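Local coordinates for putative cytoplasmic protein (Salmonella typhimurium LT2, PDB 2Q02) that is of unknown function but adopts a zinc-binding, xylose isomerase-like TIM barrel and may act as an isomerase, at residues P115-F129 with W153-F165. Sequence-based numbering, arbitrary orientation.
Sequences PEVTVEAIKRLSDLF and WAQQLIREAGSPF. With ZN (zinc ion), chain F.
Helix 115-129 crosses helix 153-161 at -60°, the segment axes approaching to 8.7 Å, and Lys-123 and Ala-161 bring their CA atoms nearest, 5.4 Å apart. Leu-157 is a knob in the hole formed by Pro-115, Thr-118, Val-119 and Ile-122: its CD1 meets Thr-118 CG2 at 3.7 Å, while CD2 turns to Val-119 CG2 and Pro-115 CB. Ile-122 divides its branches; CD1 reaches Ile-158 CG1, whereas CG2, anti to the backbone N, lies 3.7 Å from Ala-161 CB and also touches Ser-163 CB. A Schellman motif at Gly-162 then ends the second helix. Beyond it, Ser-163 OG donates to Ser-126 OG (2.8 Å) and accepts from Phe-165 N in an ST turn. Ser-126 OG in turn donates to Ile-122 O from above the carbonyl plane, and stands 3.5 Å over the centre of the Phe-165 ring. This ring puts CZ over one face of Phe-129, with the two planes inclined at 57°. The contact packs two successive outer helices of the barrel directly against each other, with strand 135-138 between them in the sequence: Phe-129 and Phe-165 both rest on Leu-104 of strand 101-104, Phe-129 also meets helix 81-97, and Ile-158 packs on Val-167 of strand 166-170.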
loop_
_atom_site.group_PDB
_atom_site.type_symbol
_atom_site.label_atom_id
_atom_site.label_comp_id
_atom_site.label_asym_id
_atom_site.label_seq_id
_atom_site.Cartn_x
_atom_site.Cartn_y
_atom_site.Cartn_z
ATOM N N PRO A 115 3.207 21.981 -5.798
ATOM C CA PRO A 115 3.644 21.570 -4.460
ATOM C C PRO A 115 2.972 22.341 -3.306
ATOM O O PRO A 115 2.714 21.751 -2.265
ATOM C CB PRO A 115 5.174 21.775 -4.485
ATOM C CG PRO A 115 5.454 22.585 -5.683
ATOM C CD PRO A 115 4.360 22.288 -6.660
ATOM N N GLU A 116 2.680 23.628 -3.501
ATOM C CA GLU A 116 1.992 24.447 -2.465
ATOM C C GLU A 116 0.619 23.893 -2.140
ATOM O O GLU A 116 0.224 23.840 -0.966
ATOM C CB GLU A 116 1.801 25.905 -2.884
ATOM C CG GLU A 116 3.089 26.683 -3.180
ATOM C CD GLU A 116 3.474 26.685 -4.665
ATOM O OE1 GLU A 116 3.249 25.653 -5.326
ATOM O OE2 GLU A 116 3.994 27.718 -5.154
ATOM N N VAL A 117 -0.100 23.473 -3.184
ATOM C CA VAL A 117 -1.426 22.879 -3.014
ATOM C C VAL A 117 -1.337 21.499 -2.338
ATOM O O VAL A 117 -2.148 21.190 -1.476
ATOM C CB VAL A 117 -2.187 22.791 -4.360
ATOM C CG1 VAL A 117 -3.440 21.963 -4.252
ATOM C CG2 VAL A 117 -2.508 24.185 -4.861
ATOM N N THR A 118 -0.370 20.668 -2.730
ATOM C CA THR A 118 -0.163 19.379 -2.059
ATOM C C THR A 118 0.152 19.569 -0.568
ATOM O O THR A 118 -0.379 18.865 0.273
ATOM C CB THR A 118 0.951 18.485 -2.755
ATOM O OG1 THR A 118 0.511 18.071 -4.046
ATOM C CG2 THR A 118 1.263 17.219 -1.975
ATOM N N VAL A 119 1.042 20.498 -0.253
ATOM C CA VAL A 119 1.392 20.788 1.133
ATOM C C VAL A 119 0.150 21.221 1.939
ATOM O O VAL A 119 -0.101 20.696 3.043
ATOM C CB VAL A 119 2.495 21.855 1.207
ATOM C CG1 VAL A 119 2.616 22.419 2.599
ATOM C CG2 VAL A 119 3.820 21.254 0.792
ATOM N N GLU A 120 -0.618 22.171 1.392
ATOM C CA GLU A 120 -1.882 22.552 2.001
ATOM C C GLU A 120 -2.806 21.347 2.229
ATOM O O GLU A 120 -3.447 21.227 3.270
ATOM C CB GLU A 120 -2.662 23.607 1.206
ATOM C CG GLU A 120 -3.694 24.354 2.073
ATOM C CD GLU A 120 -3.046 25.076 3.290
ATOM O OE1 GLU A 120 -1.857 25.496 3.175
ATOM O OE2 GLU A 120 -3.706 25.223 4.355
ATOM N N ALA A 121 -2.878 20.446 1.267
ATOM C CA ALA A 121 -3.712 19.246 1.435
ATOM C C ALA A 121 -3.213 18.332 2.568
ATOM O O ALA A 121 -3.997 17.760 3.327
ATOM C CB ALA A 121 -3.811 18.452 0.118
ATOM N N ILE A 122 -1.901 18.185 2.677
ATOM C CA ILE A 122 -1.315 17.378 3.735
ATOM C C ILE A 122 -1.623 18.000 5.094
ATOM O O ILE A 122 -1.986 17.263 6.027
ATOM C CB ILE A 122 0.206 17.150 3.553
ATOM C CG1 ILE A 122 0.477 16.267 2.336
ATOM C CG2 ILE A 122 0.817 16.469 4.768
ATOM C CD1 ILE A 122 1.930 16.293 1.896
ATOM N N LYS A 123 -1.497 19.328 5.213
ATOM C CA LYS A 123 -1.809 20.031 6.477
ATOM C C LYS A 123 -3.243 19.785 6.911
ATOM O O LYS A 123 -3.493 19.414 8.057
ATOM C CB LYS A 123 -1.579 21.555 6.372
ATOM C CG LYS A 123 -0.101 22.000 6.406
ATOM C CD LYS A 123 0.030 23.528 6.218
ATOM C CE LYS A 123 1.479 24.039 6.433
ATOM N NZ LYS A 123 1.801 25.331 5.715
ATOM N N ARG A 124 -4.180 20.028 5.996
ATOM C CA ARG A 124 -5.611 19.859 6.265
ATOM C C ARG A 124 -5.967 18.414 6.619
ATOM O O ARG A 124 -6.743 18.150 7.541
ATOM C CB ARG A 124 -6.444 20.288 5.048
ATOM C CG ARG A 124 -7.953 20.089 5.285
ATOM C CD ARG A 124 -8.836 20.797 4.266
ATOM N NE ARG A 124 -10.236 20.754 4.695
ATOM C CZ ARG A 124 -11.292 20.957 3.903
ATOM N NH1 ARG A 124 -11.139 21.191 2.594
ATOM N NH2 ARG A 124 -12.522 20.892 4.420
ATOM N N LEU A 125 -5.423 17.478 5.855
ATOM C CA LEU A 125 -5.661 16.070 6.109
ATOM C C LEU A 125 -4.994 15.604 7.389
ATOM O O LEU A 125 -5.501 14.707 8.027
ATOM C CB LEU A 125 -5.191 15.188 4.935
ATOM C CG LEU A 125 -6.036 15.255 3.653
ATOM C CD1 LEU A 125 -5.268 14.712 2.466
ATOM C CD2 LEU A 125 -7.348 14.522 3.804
ATOM N N SER A 126 -3.865 16.189 7.769
ATOM C CA SER A 126 -3.204 15.795 9.019
ATOM C C SER A 126 -4.086 16.150 10.221
ATOM O O SER A 126 -4.338 15.321 11.107
ATOM C CB SER A 126 -1.809 16.402 9.130
ATOM O OG SER A 126 -0.964 15.764 8.181
ATOM N N ASP A 127 -4.589 17.379 10.211
ATOM C CA ASP A 127 -5.558 17.837 11.213
ATOM C C ASP A 127 -6.810 16.953 11.255
ATOM O O ASP A 127 -7.272 16.567 12.328
ATOM C CB ASP A 127 -5.972 19.275 10.920
ATOM C CG ASP A 127 -4.855 20.236 11.144
ATOM O OD1 ASP A 127 -3.824 19.766 11.664
ATOM O OD2 ASP A 127 -5.003 21.445 10.799
ATOM N N LEU A 128 -7.358 16.642 10.087
ATOM C CA LEU A 128 -8.564 15.822 9.999
ATOM C C LEU A 128 -8.367 14.379 10.503
ATOM O O LEU A 128 -9.212 13.834 11.217
ATOM C CB LEU A 128 -9.058 15.784 8.542
ATOM C CG LEU A 128 -10.361 15.007 8.309
ATOM C CD1 LEU A 128 -11.540 15.705 8.998
ATOM C CD2 LEU A 128 -10.639 14.796 6.845
ATOM N N PHE A 129 -7.251 13.765 10.097
ATOM C CA PHE A 129 -6.886 12.404 10.525
ATOM C C PHE A 129 -6.713 12.313 12.048
ATOM O O PHE A 129 -7.102 11.326 12.656
ATOM C CB PHE A 129 -5.590 11.942 9.834
ATOM C CG PHE A 129 -5.786 11.327 8.452
ATOM C CD1 PHE A 129 -6.548 11.962 7.478
ATOM C CD2 PHE A 129 -5.140 10.142 8.117
ATOM C CE1 PHE A 129 -6.700 11.410 6.231
ATOM C CE2 PHE A 129 -5.278 9.585 6.858
ATOM C CZ PHE A 129 -6.053 10.203 5.922
ATOM N N TRP A 153 10.636 13.550 -2.704
ATOM C CA TRP A 153 9.925 14.825 -2.783
ATOM C C TRP A 153 8.671 14.782 -1.898
ATOM O O TRP A 153 8.353 15.764 -1.235
ATOM C CB TRP A 153 9.585 15.122 -4.247
ATOM C CG TRP A 153 8.856 16.380 -4.533
ATOM C CD1 TRP A 153 7.612 16.487 -5.077
ATOM C CD2 TRP A 153 9.324 17.727 -4.330
ATOM N NE1 TRP A 153 7.268 17.814 -5.217
ATOM C CE2 TRP A 153 8.302 18.596 -4.775
ATOM C CE3 TRP A 153 10.511 18.282 -3.824
ATOM C CZ2 TRP A 153 8.423 19.997 -4.729
ATOM C CZ3 TRP A 153 10.634 19.701 -3.780
ATOM C CH2 TRP A 153 9.592 20.530 -4.230
ATOM N N ALA A 154 7.984 13.636 -1.878
ATOM C CA ALA A 154 6.846 13.440 -0.986
ATOM C C ALA A 154 7.245 13.611 0.491
ATOM O O ALA A 154 6.509 14.213 1.265
ATOM C CB ALA A 154 6.219 12.067 -1.213
ATOM N N GLN A 155 8.397 13.061 0.871
ATOM C CA GLN A 155 8.896 13.207 2.237
ATOM C C GLN A 155 9.196 14.681 2.561
ATOM O O GLN A 155 8.959 15.151 3.670
ATOM C CB GLN A 155 10.151 12.346 2.466
ATOM C CG GLN A 155 9.878 10.869 2.503
ATOM C CD GLN A 155 11.119 10.020 2.812
ATOM O OE1 GLN A 155 12.262 10.381 2.479
ATOM N NE2 GLN A 155 10.890 8.880 3.468
ATOM N N GLN A 156 9.688 15.409 1.570
ATOM C CA GLN A 156 9.994 16.824 1.749
ATOM C C GLN A 156 8.733 17.646 2.005
ATOM O O GLN A 156 8.712 18.520 2.882
ATOM C CB GLN A 156 10.724 17.369 0.526
ATOM C CG GLN A 156 11.431 18.665 0.803
ATOM C CD GLN A 156 11.908 19.343 -0.458
ATOM O OE1 GLN A 156 12.826 18.860 -1.145
ATOM N NE2 GLN A 156 11.283 20.471 -0.779
ATOM N N LEU A 157 7.699 17.368 1.226
ATOM C CA LEU A 157 6.434 18.087 1.333
ATOM C C LEU A 157 5.783 17.848 2.695
ATOM O O LEU A 157 5.263 18.781 3.308
ATOM C CB LEU A 157 5.494 17.662 0.188
ATOM C CG LEU A 157 5.967 18.026 -1.240
ATOM C CD1 LEU A 157 4.892 17.719 -2.219
ATOM C CD2 LEU A 157 6.396 19.511 -1.398
ATOM N N ILE A 158 5.829 16.595 3.152
ATOM C CA ILE A 158 5.332 16.215 4.481
ATOM C C ILE A 158 6.030 17.031 5.592
ATOM O O ILE A 158 5.369 17.560 6.503
ATOM C CB ILE A 158 5.452 14.668 4.696
ATOM C CG1 ILE A 158 4.352 13.966 3.882
ATOM C CG2 ILE A 158 5.341 14.251 6.159
ATOM C CD1 ILE A 158 4.510 12.473 3.736
ATOM N N ARG A 159 7.352 17.155 5.488
ATOM C CA ARG A 159 8.117 17.972 6.432
ATOM C C ARG A 159 7.717 19.433 6.388
ATOM O O ARG A 159 7.596 20.078 7.423
ATOM C CB ARG A 159 9.621 17.878 6.181
ATOM C CG ARG A 159 10.231 16.514 6.421
ATOM C CD ARG A 159 11.725 16.604 6.569
ATOM N NE ARG A 159 12.390 17.077 5.345
ATOM C CZ ARG A 159 12.772 16.306 4.320
ATOM N NH1 ARG A 159 12.543 15.000 4.327
ATOM N NH2 ARG A 159 13.384 16.851 3.275
ATOM N N GLU A 160 7.518 19.968 5.196
ATOM C CA GLU A 160 7.125 21.362 5.055
ATOM C C GLU A 160 5.736 21.617 5.649
ATOM O O GLU A 160 5.476 22.676 6.225
ATOM C CB GLU A 160 7.132 21.692 3.577
ATOM C CG GLU A 160 6.978 23.124 3.243
ATOM C CD GLU A 160 6.968 23.296 1.757
ATOM O OE1 GLU A 160 7.826 22.661 1.078
ATOM O OE2 GLU A 160 6.098 24.056 1.281
ATOM N N ALA A 161 4.869 20.615 5.521
ATOM C CA ALA A 161 3.540 20.618 6.122
ATOM C C ALA A 161 3.539 20.454 7.654
ATOM O O ALA A 161 2.516 20.706 8.309
ATOM C CB ALA A 161 2.691 19.519 5.488
ATOM N N GLY A 162 4.679 20.057 8.223
ATOM C CA GLY A 162 4.787 19.786 9.658
ATOM C C GLY A 162 3.912 18.609 10.087
ATOM O O GLY A 162 3.352 18.609 11.193
ATOM N N SER A 163 3.800 17.608 9.211
ATOM C CA SER A 163 2.856 16.512 9.379
ATOM C C SER A 163 3.517 15.268 9.959
ATOM O O SER A 163 4.675 14.982 9.679
ATOM C CB SER A 163 2.257 16.162 8.018
ATOM O OG SER A 163 1.645 14.873 8.005
ATOM N N PRO A 164 2.774 14.488 10.743
ATOM C CA PRO A 164 3.271 13.174 11.191
ATOM C C PRO A 164 3.126 12.046 10.158
ATOM O O PRO A 164 3.538 10.918 10.426
ATOM C CB PRO A 164 2.344 12.847 12.365
ATOM C CG PRO A 164 1.034 13.486 11.960
ATOM C CD PRO A 164 1.421 14.762 11.266
ATOM N N PHE A 165 2.526 12.340 9.011
ATOM C CA PHE A 165 2.363 11.361 7.945
ATOM C C PHE A 165 3.683 10.785 7.502
ATOM O O PHE A 165 4.745 11.385 7.715
ATOM C CB PHE A 165 1.675 11.962 6.707
ATOM C CG PHE A 165 0.181 12.187 6.852
ATOM C CD1 PHE A 165 -0.487 11.998 8.068
ATOM C CD2 PHE A 165 -0.553 12.621 5.756
ATOM C CE1 PHE A 165 -1.855 12.229 8.176
ATOM C CE2 PHE A 165 -1.918 12.840 5.852
ATOM C CZ PHE A 165 -2.578 12.634 7.059
HETATM ZN ZN ZN F . -3.382 22.720 10.624
#